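Local coordinates for protein probable glutathione S-transferase (Bordetella bronchiseptica RB50, PDB 3H1N) that probably conjugates the thiol of glutathione to electrophilic compounds, as a glutathione S-transferase, at residues B[22-27]-B[75-80]. Sequence-based numbering, arbitrary orientation.
Sequences YDLWYW and PYLVAD
Y76 CG lies between its backbone N and carbonyl carbon (chi1 61°), which brings the ring alongside W25, whose own CG stands anti to its carbonyl carbon (chi1 -72°). The five-membered ring of W25 and the Y76 ring are near parallel, planes 13° apart, but slid so far that they barely overlap. What sits over the Y76 face is CB of W25, 3.4 Å from the ring centroid in a CH-pi contact, while the Y76 hydroxyl lies over a tryptophan face near its rim and hydrogen-bonds onward to D62 of helix 59-65. V78 CG2 meets W25 CD1 at the indole edge, 4.0 Å away. The strands 22-25 and 76-79 carrying them pair antiparallel. D23 and V78 exchange two bonds, D23 N to V78 O and V78 N to D23 O, as do W25 and Y76; W25 N to Y76 O is 2.8 Å. This is the central pair of a four-stranded mixed sheet, order 2-1-3-4, as in the thioredoxin-like N-terminal domain of glutathione transferases, and the cis peptide before P75 is consistent with the cis-proline of that fold. P75 lies alongside Y26, its CB 3.7 Å from Y26 CD1. On the other face of the sheet from W25, L77 CD1 packs 4.2 Å from L24 CB. At the far end A79 CB presses on one face of the Y22 ring, 3.6 Å from its centroid, and the Y22 hydroxyl hydrogen-bonds to H98.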
ATOM      1  N   TYR B  22     -20.071 -11.187  -7.530  1.00  8.90           N
ATOM      2  CA  TYR B  22     -18.614 -11.271  -7.448  1.00  8.58           C
ATOM      3  C   TYR B  22     -18.258 -12.289  -6.370  1.00  8.90           C
ATOM      4  O   TYR B  22     -19.035 -12.487  -5.423  1.00  9.57           O
ATOM      5  CB  TYR B  22     -18.041  -9.917  -7.043  1.00  8.25           C
ATOM      6  CG  TYR B  22     -18.203  -8.792  -8.040  1.00  7.16           C
ATOM      7  CD1 TYR B  22     -18.040  -7.468  -7.637  1.00  7.18           C
ATOM      8  CD2 TYR B  22     -18.509  -9.041  -9.383  1.00  7.90           C
ATOM      9  CE1 TYR B  22     -18.145  -6.409  -8.553  1.00  9.37           C
ATOM     10  CE2 TYR B  22     -18.639  -7.996 -10.301  1.00  8.84           C
ATOM     11  CZ  TYR B  22     -18.455  -6.682  -9.872  1.00 10.85           C
ATOM     12  OH  TYR B  22     -18.569  -5.650 -10.775  1.00 13.60           O
ATOM     13  N   ASP B  23     -17.106 -12.939  -6.494  1.00  8.76           N
ATOM     14  CA  ASP B  23     -16.634 -13.821  -5.425  1.00  9.22           C
ATOM     15  C   ASP B  23     -15.533 -13.149  -4.598  1.00  9.23           C
ATOM     16  O   ASP B  23     -14.421 -12.897  -5.099  1.00  9.10           O
ATOM     17  CB  ASP B  23     -16.115 -15.156  -5.980  1.00  9.51           C
ATOM     18  CG  ASP B  23     -17.216 -16.049  -6.521  1.00 10.28           C
ATOM     19  OD1 ASP B  23     -18.353 -16.037  -6.008  1.00 11.05           O
ATOM     20  OD2 ASP B  23     -16.927 -16.798  -7.469  1.00 11.85           O
ATOM     21  N   LEU B  24     -15.844 -12.869  -3.339  1.00  8.35           N
ATOM     22  CA  LEU B  24     -14.857 -12.341  -2.393  1.00  8.27           C
ATOM     23  C   LEU B  24     -14.216 -13.501  -1.656  1.00  8.54           C
ATOM     24  O   LEU B  24     -14.920 -14.331  -1.076  1.00  8.52           O
ATOM     25  CB  LEU B  24     -15.506 -11.384  -1.384  1.00  8.40           C
ATOM     26  CG  LEU B  24     -14.612 -10.837  -0.259  1.00  7.79           C
ATOM     27  CD1 LEU B  24     -13.421 -10.054  -0.844  1.00  9.59           C
ATOM     28  CD2 LEU B  24     -15.426  -9.986   0.748  1.00 10.75           C
ATOM     29  N   TRP B  25     -12.885 -13.563  -1.705  1.00  8.06           N
ATOM     30  CA  TRP B  25     -12.133 -14.588  -0.991  1.00  8.76           C
ATOM     31  C   TRP B  25     -11.285 -13.937   0.111  1.00  9.39           C
ATOM     32  O   TRP B  25     -10.311 -13.225  -0.178  1.00  8.72           O
ATOM     33  CB  TRP B  25     -11.227 -15.363  -1.952  1.00  8.46           C
ATOM     34  CG  TRP B  25     -11.965 -16.291  -2.871  1.00  9.19           C
ATOM     35  CD1 TRP B  25     -12.391 -16.020  -4.137  1.00  9.04           C
ATOM     36  CD2 TRP B  25     -12.384 -17.637  -2.582  1.00 10.62           C
ATOM     37  NE1 TRP B  25     -13.032 -17.120  -4.665  1.00 10.83           N
ATOM     38  CE2 TRP B  25     -13.041 -18.125  -3.733  1.00 10.54           C
ATOM     39  CE3 TRP B  25     -12.266 -18.473  -1.462  1.00 10.59           C
ATOM     40  CZ2 TRP B  25     -13.580 -19.418  -3.802  1.00 10.70           C
ATOM     41  CZ3 TRP B  25     -12.795 -19.768  -1.531  1.00 10.36           C
ATOM     42  CH2 TRP B  25     -13.436 -20.224  -2.697  1.00 10.31           C
ATOM     43  N   TYR B  26     -11.688 -14.156   1.365  1.00  9.68           N
ATOM     44  CA  TYR B  26     -10.924 -13.687   2.526  1.00 10.46           C
ATOM     45  C   TYR B  26     -11.134 -14.603   3.730  1.00 11.19           C
ATOM     46  O   TYR B  26     -12.208 -15.201   3.872  1.00 11.20           O
ATOM     47  CB  TYR B  26     -11.267 -12.225   2.901  1.00 10.80           C
ATOM     48  CG  TYR B  26     -10.315 -11.705   3.952  1.00 12.00           C
ATOM     49  CD1 TYR B  26      -8.975 -11.481   3.632  1.00 10.44           C
ATOM     50  CD2 TYR B  26     -10.724 -11.510   5.278  1.00 10.92           C
ATOM     51  CE1 TYR B  26      -8.059 -11.054   4.592  1.00 12.15           C
ATOM     52  CE2 TYR B  26      -9.805 -11.077   6.255  1.00 11.90           C
ATOM     53  CZ  TYR B  26      -8.477 -10.856   5.895  1.00 13.76           C
ATOM     54  OH  TYR B  26      -7.546 -10.422   6.811  1.00 14.89           O
ATOM     55  N   TRP B  27     -10.114 -14.686   4.594  1.00 11.64           N
ATOM     56  CA  TRP B  27     -10.158 -15.494   5.830  1.00 11.90           C
ATOM     57  C   TRP B  27     -11.467 -15.314   6.591  1.00 11.80           C
ATOM     58  O   TRP B  27     -11.954 -14.192   6.737  1.00 11.70           O
ATOM     59  CB  TRP B  27      -8.985 -15.140   6.761  1.00 11.74           C
ATOM     60  CG  TRP B  27      -7.644 -15.246   6.083  1.00 12.13           C
ATOM     61  CD1 TRP B  27      -6.829 -14.220   5.712  1.00 12.21           C
ATOM     62  CD2 TRP B  27      -6.985 -16.454   5.690  1.00 12.58           C
ATOM     63  NE1 TRP B  27      -5.689 -14.720   5.094  1.00 12.48           N
ATOM     64  CE2 TRP B  27      -5.767 -16.088   5.074  1.00 13.50           C
ATOM     65  CE3 TRP B  27      -7.307 -17.813   5.799  1.00 13.37           C
ATOM     66  CZ2 TRP B  27      -4.873 -17.034   4.566  1.00 14.83           C
ATOM     67  CZ3 TRP B  27      -6.411 -18.754   5.294  1.00 15.61           C
ATOM     68  CH2 TRP B  27      -5.208 -18.352   4.685  1.00 13.51           C
ATOM     69  N   PRO B  75      -7.065 -10.408   0.876  1.00 11.14           N
ATOM     70  CA  PRO B  75      -8.261 -10.711   0.081  1.00 10.91           C
ATOM     71  C   PRO B  75      -8.038 -10.634  -1.424  1.00 10.50           C
ATOM     72  O   PRO B  75      -7.136  -9.937  -1.893  1.00 10.58           O
ATOM     73  CB  PRO B  75      -9.238  -9.621   0.498  1.00 10.89           C
ATOM     74  CG  PRO B  75      -8.332  -8.423   0.808  1.00 10.98           C
ATOM     75  CD  PRO B  75      -7.111  -9.046   1.454  1.00 11.38           C
ATOM     76  N   TYR B  76      -8.859 -11.373  -2.163  1.00 10.10           N
ATOM     77  CA  TYR B  76      -8.962 -11.205  -3.604  1.00  9.61           C
ATOM     78  C   TYR B  76     -10.425 -11.316  -4.043  1.00  9.61           C
ATOM     79  O   TYR B  76     -11.281 -11.882  -3.333  1.00 10.03           O
ATOM     80  CB  TYR B  76      -8.008 -12.137  -4.383  1.00  9.25           C
ATOM     81  CG  TYR B  76      -8.246 -13.619  -4.164  1.00  9.15           C
ATOM     82  CD1 TYR B  76      -7.687 -14.279  -3.067  1.00  9.90           C
ATOM     83  CD2 TYR B  76      -9.012 -14.356  -5.060  1.00  8.42           C
ATOM     84  CE1 TYR B  76      -7.901 -15.658  -2.857  1.00 11.26           C
ATOM     85  CE2 TYR B  76      -9.237 -15.727  -4.870  1.00 11.65           C
ATOM     86  CZ  TYR B  76      -8.679 -16.371  -3.759  1.00 11.24           C
ATOM     87  OH  TYR B  76      -8.914 -17.713  -3.553  1.00 11.11           O
ATOM     88  N   LEU B  77     -10.722 -10.682  -5.148  1.00  9.21           N
ATOM     89  CA  LEU B  77     -12.039 -10.574  -5.702  1.00  9.64           C
ATOM     90  C   LEU B  77     -12.029 -11.114  -7.117  1.00  9.08           C
ATOM     91  O   LEU B  77     -11.280 -10.699  -7.932  1.00  8.73           O
ATOM     92  CB  LEU B  77     -12.507  -9.120  -5.708  1.00 10.37           C
ATOM     93  CG  LEU B  77     -13.973  -8.860  -6.010  1.00 13.20           C
ATOM     94  CD1 LEU B  77     -14.814  -9.153  -4.870  1.00 17.29           C
ATOM     95  CD2 LEU B  77     -14.253  -7.549  -6.556  1.00 16.76           C
ATOM     96  N   VAL B  78     -12.874 -12.072  -7.353  1.00  9.44           N
ATOM     97  CA  VAL B  78     -13.071 -12.609  -8.694  1.00  9.86           C
ATOM     98  C   VAL B  78     -14.336 -11.962  -9.264  1.00 10.20           C
ATOM     99  O   VAL B  78     -15.446 -12.189  -8.771  1.00  9.98           O
ATOM    100  CB  VAL B  78     -13.156 -14.152  -8.697  1.00 10.26           C
ATOM    101  CG1 VAL B  78     -13.077 -14.684 -10.127  1.00  9.96           C
ATOM    102  CG2 VAL B  78     -12.001 -14.744  -7.862  1.00 10.38           C
ATOM    103  N   ALA B  79     -14.134 -11.122 -10.275  1.00 10.23           N
ATOM    104  CA  ALA B  79     -15.172 -10.229 -10.797  1.00 10.73           C
ATOM    105  C   ALA B  79     -14.933 -10.044 -12.276  1.00 11.16           C
ATOM    106  O   ALA B  79     -13.814  -9.723 -12.680  1.00 10.79           O
ATOM    107  CB  ALA B  79     -15.094  -8.871 -10.105  1.00 10.02           C
ATOM    108  N   ASP B  80     -15.973 -10.256 -13.083  1.00 12.14           N
ATOM    109  CA  ASP B  80     -15.940  -9.855 -14.490  1.00 13.12           C
ATOM    110  C   ASP B  80     -14.704 -10.413 -15.208  1.00 13.55           C
ATOM    111  O   ASP B  80     -14.044  -9.703 -15.985  1.00 14.48           O
ATOM    112  CB  ASP B  80     -15.969  -8.316 -14.579  1.00 13.53           C
ATOM    113  CG  ASP B  80     -17.288  -7.718 -14.097  1.00 14.41           C
ATOM    114  OD1 ASP B  80     -17.275  -6.619 -13.491  1.00 16.15           O
ATOM    115  OD2 ASP B  80     -18.341  -8.350 -14.323  1.00 17.08           O
TER